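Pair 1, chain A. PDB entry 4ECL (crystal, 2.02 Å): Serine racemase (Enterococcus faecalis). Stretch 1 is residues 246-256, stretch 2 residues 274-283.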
# COMPACT_ATOMS: atom_id res chain seq x y z
N SER A 246 -15.72 -3.42 -4.28
CA SER A 246 -15.97 -4.04 -2.99
C SER A 246 -14.72 -4.73 -2.48
O SER A 246 -13.92 -5.22 -3.28
CB SER A 246 -17.09 -5.08 -3.10
OG SER A 246 -18.33 -4.44 -3.20
N LEU A 247 -14.55 -4.76 -1.16
CA LEU A 247 -13.45 -5.48 -0.52
C LEU A 247 -13.97 -6.61 0.37
O LEU A 247 -14.77 -6.37 1.29
CB LEU A 247 -12.59 -4.53 0.31
CG LEU A 247 -11.44 -5.14 1.13
CD1 LEU A 247 -10.39 -5.78 0.24
CD2 LEU A 247 -10.83 -4.09 2.04
N LYS A 248 -13.51 -7.83 0.11
CA LYS A 248 -14.09 -9.03 0.73
C LYS A 248 -13.02 -9.92 1.34
O LYS A 248 -11.87 -9.91 0.91
CB LYS A 248 -14.84 -9.85 -0.31
CG LYS A 248 -15.83 -9.09 -1.15
CD LYS A 248 -17.18 -8.99 -0.50
CE LYS A 248 -18.20 -8.47 -1.49
NZ LYS A 248 -19.58 -8.46 -0.96
N ALA A 249 -13.42 -10.73 2.33
CA ALA A 249 -12.50 -11.71 2.92
C ALA A 249 -13.29 -12.84 3.58
O ALA A 249 -14.35 -12.61 4.16
CB ALA A 249 -11.56 -11.04 3.93
N LYS A 250 -12.78 -14.07 3.46
CA LYS A 250 -13.45 -15.25 4.01
C LYS A 250 -12.93 -15.68 5.38
O LYS A 250 -11.72 -15.83 5.56
CB LYS A 250 -13.39 -16.41 3.02
CG LYS A 250 -14.40 -16.24 1.87
CD LYS A 250 -14.17 -17.22 0.75
CE LYS A 250 -15.11 -16.95 -0.41
NZ LYS A 250 -14.92 -17.94 -1.50
N VAL A 251 -13.85 -15.87 6.32
CA VAL A 251 -13.52 -16.34 7.67
C VAL A 251 -12.72 -17.64 7.64
O VAL A 251 -13.08 -18.60 6.95
CB VAL A 251 -14.79 -16.60 8.52
CG1 VAL A 251 -14.41 -17.09 9.90
CG2 VAL A 251 -15.67 -15.35 8.61
N VAL A 252 -11.62 -17.68 8.39
CA VAL A 252 -10.77 -18.86 8.41
C VAL A 252 -10.85 -19.60 9.73
O VAL A 252 -10.37 -20.73 9.84
CB VAL A 252 -9.30 -18.48 8.16
CG1 VAL A 252 -9.14 -17.94 6.75
CG2 VAL A 252 -8.84 -17.46 9.19
N LEU A 253 -11.45 -18.96 10.73
CA LEU A 253 -11.60 -19.57 12.04
C LEU A 253 -12.62 -18.83 12.90
O LEU A 253 -12.75 -17.61 12.81
CB LEU A 253 -10.27 -19.60 12.80
CG LEU A 253 -10.42 -20.38 14.11
CD1 LEU A 253 -10.59 -21.86 13.77
CD2 LEU A 253 -9.30 -20.15 15.09
N ILE A 254 -13.34 -19.59 13.73
CA ILE A 254 -14.22 -19.01 14.73
C ILE A 254 -13.74 -19.49 16.08
O ILE A 254 -13.41 -20.65 16.24
CB ILE A 254 -15.70 -19.37 14.49
CG1 ILE A 254 -16.22 -18.67 13.23
CG2 ILE A 254 -16.57 -18.95 15.66
CD1 ILE A 254 -16.60 -19.62 12.12
N ARG A 255 -13.67 -18.58 17.04
CA ARG A 255 -13.14 -18.90 18.34
C ARG A 255 -14.06 -18.37 19.42
O ARG A 255 -14.54 -17.24 19.32
CB ARG A 255 -11.74 -18.30 18.53
CG ARG A 255 -11.16 -18.59 19.91
CD ARG A 255 -9.70 -18.12 20.07
NE ARG A 255 -8.78 -18.72 19.10
CZ ARG A 255 -8.39 -19.99 19.10
NH1 ARG A 255 -8.86 -20.83 20.02
NH2 ARG A 255 -7.55 -20.43 18.17
N LYS A 256 -14.31 -19.19 20.44
CA LYS A 256 -15.01 -18.74 21.63
C LYS A 256 -14.07 -17.94 22.51
O LYS A 256 -12.97 -18.39 22.81
CB LYS A 256 -15.57 -19.93 22.42
CG LYS A 256 -16.71 -20.65 21.74
CD LYS A 256 -17.34 -21.67 22.67
CE LYS A 256 -18.47 -22.40 21.99
NZ LYS A 256 -19.20 -23.27 22.96
N ASP A 274 -19.11 -13.67 27.20
CA ASP A 274 -18.61 -14.80 26.43
C ASP A 274 -18.88 -14.54 24.96
O ASP A 274 -20.02 -14.27 24.57
CB ASP A 274 -19.26 -16.10 26.88
CG ASP A 274 -18.77 -16.57 28.23
OD1 ASP A 274 -18.21 -15.73 28.98
OD2 ASP A 274 -18.93 -17.76 28.55
N SER A 275 -17.83 -14.59 24.15
CA SER A 275 -17.94 -14.10 22.79
C SER A 275 -17.53 -15.11 21.73
O SER A 275 -16.85 -16.11 22.01
CB SER A 275 -17.10 -12.83 22.62
OG SER A 275 -17.51 -11.82 23.54
N LEU A 276 -17.95 -14.83 20.50
CA LEU A 276 -17.49 -15.55 19.33
C LEU A 276 -16.68 -14.60 18.46
O LEU A 276 -17.13 -13.49 18.15
CB LEU A 276 -18.67 -16.10 18.54
CG LEU A 276 -19.30 -17.37 19.09
CD1 LEU A 276 -20.56 -17.72 18.30
CD2 LEU A 276 -18.29 -18.50 19.04
N ILE A 277 -15.50 -15.04 18.06
CA ILE A 277 -14.61 -14.23 17.23
C ILE A 277 -14.36 -14.89 15.89
O ILE A 277 -14.03 -16.08 15.82
CB ILE A 277 -13.25 -14.00 17.95
CG1 ILE A 277 -13.42 -13.02 19.10
CG2 ILE A 277 -12.19 -13.49 16.98
CD1 ILE A 277 -14.19 -11.78 18.73
N ALA A 278 -14.51 -14.13 14.81
CA ALA A 278 -14.15 -14.65 13.50
C ALA A 278 -12.81 -14.07 13.09
O ALA A 278 -12.56 -12.87 13.22
CB ALA A 278 -15.20 -14.34 12.47
N ILE A 279 -11.94 -14.93 12.56
CA ILE A 279 -10.65 -14.46 12.09
C ILE A 279 -10.69 -14.31 10.58
O ILE A 279 -11.06 -15.25 9.87
CB ILE A 279 -9.53 -15.44 12.49
CG1 ILE A 279 -9.54 -15.65 14.01
CG2 ILE A 279 -8.19 -14.93 12.03
CD1 ILE A 279 -9.28 -14.38 14.79
N LEU A 280 -10.34 -13.12 10.11
CA LEU A 280 -10.26 -12.81 8.68
C LEU A 280 -8.80 -12.71 8.24
O LEU A 280 -7.99 -12.07 8.90
CB LEU A 280 -10.97 -11.49 8.39
CG LEU A 280 -12.47 -11.42 8.68
CD1 LEU A 280 -13.00 -10.03 8.38
CD2 LEU A 280 -13.23 -12.46 7.88
N PRO A 281 -8.48 -13.32 7.10
CA PRO A 281 -7.11 -13.38 6.58
C PRO A 281 -6.82 -12.14 5.75
O PRO A 281 -6.41 -12.25 4.59
CB PRO A 281 -7.15 -14.61 5.70
CG PRO A 281 -8.55 -14.59 5.14
CD PRO A 281 -9.43 -14.01 6.22
N ILE A 282 -7.08 -10.98 6.33
CA ILE A 282 -6.71 -9.72 5.70
C ILE A 282 -6.14 -8.78 6.76
O ILE A 282 -6.66 -8.69 7.87
CB ILE A 282 -7.90 -9.05 4.99
CG1 ILE A 282 -7.43 -7.80 4.23
CG2 ILE A 282 -8.99 -8.66 5.98
CD1 ILE A 282 -8.60 -7.10 3.49
N GLY A 283 -5.05 -8.10 6.41
CA GLY A 283 -4.41 -7.20 7.34
C GLY A 283 -3.97 -5.89 6.70
O GLY A 283 -4.39 -5.56 5.58

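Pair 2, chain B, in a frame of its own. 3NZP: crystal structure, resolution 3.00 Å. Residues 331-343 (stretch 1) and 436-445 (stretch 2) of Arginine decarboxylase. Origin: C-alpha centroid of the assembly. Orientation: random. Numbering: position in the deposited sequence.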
# COMPACT_ATOMS: atom_id res chain seq x y z
N VAL B 331 -7.12 -17.71 -3.91
CA VAL B 331 -6.10 -18.29 -3.05
C VAL B 331 -4.75 -17.98 -3.67
O VAL B 331 -4.57 -18.17 -4.87
CB VAL B 331 -6.26 -19.81 -2.93
CG1 VAL B 331 -5.23 -20.35 -1.96
CG2 VAL B 331 -7.67 -20.16 -2.46
N LEU B 332 -3.82 -17.51 -2.84
CA LEU B 332 -2.48 -17.19 -3.32
C LEU B 332 -1.53 -18.31 -2.91
O LEU B 332 -1.17 -18.42 -1.75
CB LEU B 332 -2.01 -15.86 -2.73
CG LEU B 332 -0.76 -15.21 -3.33
CD1 LEU B 332 0.49 -15.84 -2.79
CD2 LEU B 332 -0.82 -15.32 -4.84
N ILE B 333 -1.14 -19.15 -3.87
CA ILE B 333 -0.22 -20.25 -3.59
C ILE B 333 1.21 -19.83 -3.92
O ILE B 333 1.47 -19.26 -4.99
CB ILE B 333 -0.54 -21.49 -4.44
CG1 ILE B 333 -1.85 -22.12 -3.99
CG2 ILE B 333 0.60 -22.48 -4.39
CD1 ILE B 333 -3.06 -21.50 -4.64
N ALA B 334 2.14 -20.13 -3.02
CA ALA B 334 3.55 -19.79 -3.24
C ALA B 334 4.44 -20.90 -2.69
O ALA B 334 4.33 -21.29 -1.54
CB ALA B 334 3.87 -18.48 -2.56
N PRO B 335 5.35 -21.43 -3.53
CA PRO B 335 6.26 -22.50 -3.11
C PRO B 335 7.37 -22.00 -2.17
O PRO B 335 7.84 -20.88 -2.30
CB PRO B 335 6.81 -23.01 -4.45
CG PRO B 335 6.86 -21.79 -5.28
CD PRO B 335 5.54 -21.11 -4.96
N VAL B 336 7.77 -22.85 -1.23
CA VAL B 336 8.82 -22.45 -0.30
C VAL B 336 10.17 -22.60 -0.97
O VAL B 336 10.59 -23.71 -1.29
CB VAL B 336 8.85 -23.33 0.96
CG1 VAL B 336 9.80 -22.72 1.98
CG2 VAL B 336 7.46 -23.45 1.55
N LEU B 337 10.86 -21.48 -1.20
CA LEU B 337 12.17 -21.49 -1.84
C LEU B 337 13.26 -22.04 -0.94
O LEU B 337 13.89 -23.04 -1.27
CB LEU B 337 12.55 -20.10 -2.28
CG LEU B 337 11.51 -19.47 -3.21
CD1 LEU B 337 11.85 -18.01 -3.51
CD2 LEU B 337 11.46 -20.29 -4.48
N GLU B 338 13.53 -21.38 0.18
CA GLU B 338 14.56 -21.87 1.10
C GLU B 338 14.03 -22.05 2.50
O GLU B 338 12.94 -21.60 2.83
CB GLU B 338 15.77 -20.93 1.13
CG GLU B 338 16.80 -21.17 0.02
CD GLU B 338 18.02 -20.27 0.15
OE1 GLU B 338 17.90 -19.05 -0.10
OE2 GLU B 338 19.09 -20.79 0.52
N LEU B 339 14.83 -22.72 3.33
CA LEU B 339 14.44 -22.97 4.72
C LEU B 339 15.52 -22.49 5.68
O LEU B 339 16.33 -23.29 6.17
CB LEU B 339 14.22 -24.47 4.93
CG LEU B 339 12.88 -24.94 5.50
CD1 LEU B 339 12.50 -24.11 6.72
CD2 LEU B 339 11.82 -24.83 4.43
N PHE B 340 15.54 -21.20 5.97
CA PHE B 340 16.52 -20.64 6.89
C PHE B 340 16.19 -21.00 8.33
O PHE B 340 15.23 -20.50 8.89
CB PHE B 340 16.57 -19.13 6.76
CG PHE B 340 17.09 -18.65 5.45
CD1 PHE B 340 17.33 -17.30 5.24
CD2 PHE B 340 17.36 -19.55 4.42
CE1 PHE B 340 17.84 -16.85 4.03
CE2 PHE B 340 17.87 -19.12 3.21
CZ PHE B 340 18.11 -17.77 3.01
N SER B 341 17.01 -21.87 8.93
CA SER B 341 16.79 -22.28 10.31
C SER B 341 17.91 -21.80 11.22
O SER B 341 18.81 -21.08 10.79
CB SER B 341 16.70 -23.79 10.42
OG SER B 341 18.00 -24.34 10.50
N GLN B 342 17.84 -22.23 12.47
CA GLN B 342 18.80 -21.88 13.50
C GLN B 342 19.89 -22.97 13.61
O GLN B 342 19.75 -23.94 14.36
CB GLN B 342 18.08 -21.69 14.86
CG GLN B 342 16.74 -22.48 14.96
CD GLN B 342 16.27 -22.81 16.42
OE1 GLN B 342 16.02 -21.89 17.24
NE2 GLN B 342 16.14 -24.12 16.72
N GLU B 343 20.96 -22.80 12.83
CA GLU B 343 22.09 -23.74 12.80
C GLU B 343 23.07 -23.45 13.96
O GLU B 343 23.79 -22.45 13.94
CB GLU B 343 22.83 -23.66 11.45
CG GLU B 343 23.17 -22.24 10.96
CD GLU B 343 24.47 -22.17 10.14
OE1 GLU B 343 25.56 -22.27 10.74
OE2 GLU B 343 24.40 -22.01 8.91
N VAL B 436 12.46 -18.46 16.55
CA VAL B 436 11.57 -19.42 15.91
C VAL B 436 12.35 -20.64 15.43
O VAL B 436 13.56 -20.59 15.26
CB VAL B 436 10.86 -18.81 14.69
CG1 VAL B 436 10.15 -17.53 15.07
CG2 VAL B 436 11.87 -18.55 13.58
N GLN B 437 11.63 -21.74 15.21
CA GLN B 437 12.24 -22.97 14.73
C GLN B 437 12.94 -22.73 13.40
O GLN B 437 14.15 -22.96 13.27
CB GLN B 437 11.17 -24.06 14.55
CG GLN B 437 10.72 -24.76 15.84
CD GLN B 437 11.79 -25.65 16.42
OE1 GLN B 437 12.93 -25.21 16.64
NE2 GLN B 437 11.44 -26.90 16.67
N GLU B 438 12.17 -22.27 12.41
CA GLU B 438 12.68 -21.99 11.07
C GLU B 438 11.91 -20.88 10.37
O GLU B 438 10.73 -20.65 10.64
CB GLU B 438 12.63 -23.26 10.22
CG GLU B 438 13.44 -24.41 10.76
CD GLU B 438 13.41 -25.61 9.86
OE1 GLU B 438 12.30 -26.07 9.53
OE2 GLU B 438 14.50 -26.11 9.49
N ARG B 439 12.59 -20.20 9.45
CA ARG B 439 12.01 -19.11 8.68
C ARG B 439 11.87 -19.61 7.25
O ARG B 439 12.87 -19.83 6.57
CB ARG B 439 12.93 -17.90 8.70
CG ARG B 439 12.91 -17.15 10.01
CD ARG B 439 14.22 -17.23 10.79
NE ARG B 439 14.70 -15.88 11.13
CZ ARG B 439 15.45 -15.58 12.18
NH1 ARG B 439 15.83 -16.52 13.03
NH2 ARG B 439 15.83 -14.32 12.38
N TYR B 440 10.62 -19.80 6.80
CA TYR B 440 10.35 -20.28 5.44
C TYR B 440 10.28 -19.15 4.44
O TYR B 440 9.44 -18.26 4.54
CB TYR B 440 9.04 -21.07 5.40
CG TYR B 440 9.02 -22.32 6.26
CD1 TYR B 440 9.13 -22.23 7.65
CD2 TYR B 440 8.88 -23.58 5.68
CE1 TYR B 440 9.09 -23.38 8.45
CE2 TYR B 440 8.84 -24.73 6.47
CZ TYR B 440 8.94 -24.62 7.85
OH TYR B 440 8.89 -25.75 8.64
N LEU B 441 11.17 -19.19 3.46
CA LEU B 441 11.24 -18.19 2.41
C LEU B 441 10.27 -18.58 1.30
O LEU B 441 10.51 -19.57 0.59
CB LEU B 441 12.66 -18.13 1.87
CG LEU B 441 12.92 -17.10 0.77
CD1 LEU B 441 12.87 -15.71 1.38
CD2 LEU B 441 14.26 -17.36 0.12
N VAL B 442 9.19 -17.82 1.14
CA VAL B 442 8.19 -18.11 0.12
C VAL B 442 8.36 -17.25 -1.12
O VAL B 442 8.57 -16.04 -1.03
CB VAL B 442 6.75 -17.89 0.63
CG1 VAL B 442 5.80 -18.88 -0.03
CG2 VAL B 442 6.70 -18.02 2.14
N ASN B 443 8.23 -17.89 -2.27
CA ASN B 443 8.38 -17.21 -3.55
C ASN B 443 7.20 -16.32 -3.88
O ASN B 443 6.36 -16.68 -4.71
CB ASN B 443 8.56 -18.25 -4.66
CG ASN B 443 9.04 -17.64 -5.96
OD1 ASN B 443 9.11 -18.32 -6.99
ND2 ASN B 443 9.39 -16.35 -5.93
N PHE B 444 7.11 -15.17 -3.23
CA PHE B 444 6.02 -14.26 -3.52
C PHE B 444 6.36 -12.93 -2.87
O PHE B 444 7.42 -12.79 -2.27
CB PHE B 444 4.69 -14.78 -2.98
CG PHE B 444 4.51 -14.55 -1.52
CD1 PHE B 444 5.40 -15.11 -0.60
CD2 PHE B 444 3.46 -13.77 -1.05
CE1 PHE B 444 5.25 -14.89 0.77
CE2 PHE B 444 3.30 -13.54 0.32
CZ PHE B 444 4.20 -14.10 1.24
N SER B 445 5.45 -11.97 -2.97
CA SER B 445 5.69 -10.66 -2.38
C SER B 445 4.58 -10.31 -1.38
O SER B 445 3.39 -10.36 -1.72
CB SER B 445 5.77 -9.61 -3.50
OG SER B 445 6.18 -8.34 -3.01

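A backbone arrangement can be held by main-chain hydrogen bonds while the side chains that fill it vary, and the two pairs compared here illustrate the principle well. In each, a strand runs antiparallel to a second segment of the same chain, and the first stretch carries an irregularity midway. Superposed on the backbone atoms of 14 central residues, the pairs agree closely.

The shared bonds lie around that irregularity. In pair 1, V252(A) N donates to I279(A) O at 2.9 Å and I279(A) N donates to L253(A) O at 2.8 Å, so that two successive residues of stretch 1 serve a single residue opposite. Pair 2 repeats this at the matched positions: L337(B) N to L441(B) O is 2.6 Å, and L441(B) N to E338(B) O is 3.1 Å. Farther along, R255(A) and I277(A) exchange two bonds, R255(A) N to I277(A) O at 2.8 Å and I277(A) N to R255(A) O at 2.7 Å. Their counterparts do likewise, although F340(B) N to R439(B) O, at 3.1 Å, is weak, whereas R439(B) N to F340(B) O is 2.7 Å.

One position departs from this scheme. P281(A) has no amide hydrogen to donate, and its CD lies 3.0 Å from K250(A) O. The matching N443(B) does have one, and its N bonds to P335(B) O at 3.0 Å. A proline thus appears in both pairs, but in different stretches: P281(A) in stretch 2 of pair 1, P335(B) in stretch 1 of pair 2.

Among the inward-facing positions is an alanine found in both pairs. A249(A) and A334(B) both point toward the other stretch, and their small side chains leave room for a larger partner. A249(A) CB lies 4.1 Å from I282(A) CG2; A334(B) CB lies 3.8 Å from F444(B) CB. Isoleucine and phenylalanine thus start from the same backbone position but lead off differently, chi1 being t in I282(A) and p in F444(B), and each also meets the matched leucine: L247(A) CD1 is 3.9 Å from I282(A) CD1, and L332(B) CD1 is 4.0 Å from F444(B) CD2.

V251(A) and V336(B) coincide almost exactly, both in the t rotamer, yet face different neighbours. V251(A) CG1 rests 3.8 Å from A278(A) CB, while V336(B) CG1 sits 3.9 Å from Y440(B) CB, near the plane of the tyrosine ring at its edge. The larger residue also engages L339(B), whose CD1 lies 3.6 Å from the Y440(B) ring centroid, over one face. At the matching position in pair 1, I254(A) has only the small A278(A) as its bridge partner and packs diagonally across the strands, with its CG2 3.8 Å from L276(A) CD2.

On the other face, I279(A) and L441(B) occupy the matched central site. I279(A) CG2 touches V252(A) CG2 at 3.9 Å and its CG1 lies 4.2 Å from L253(A) CB; L441(B) reaches L337(B) CB and E338(B) CB with CD2, at 4.0 Å each. A beta-branched and a gamma-branched aliphatic chain thus serve at one matched position, as the common backbone allows.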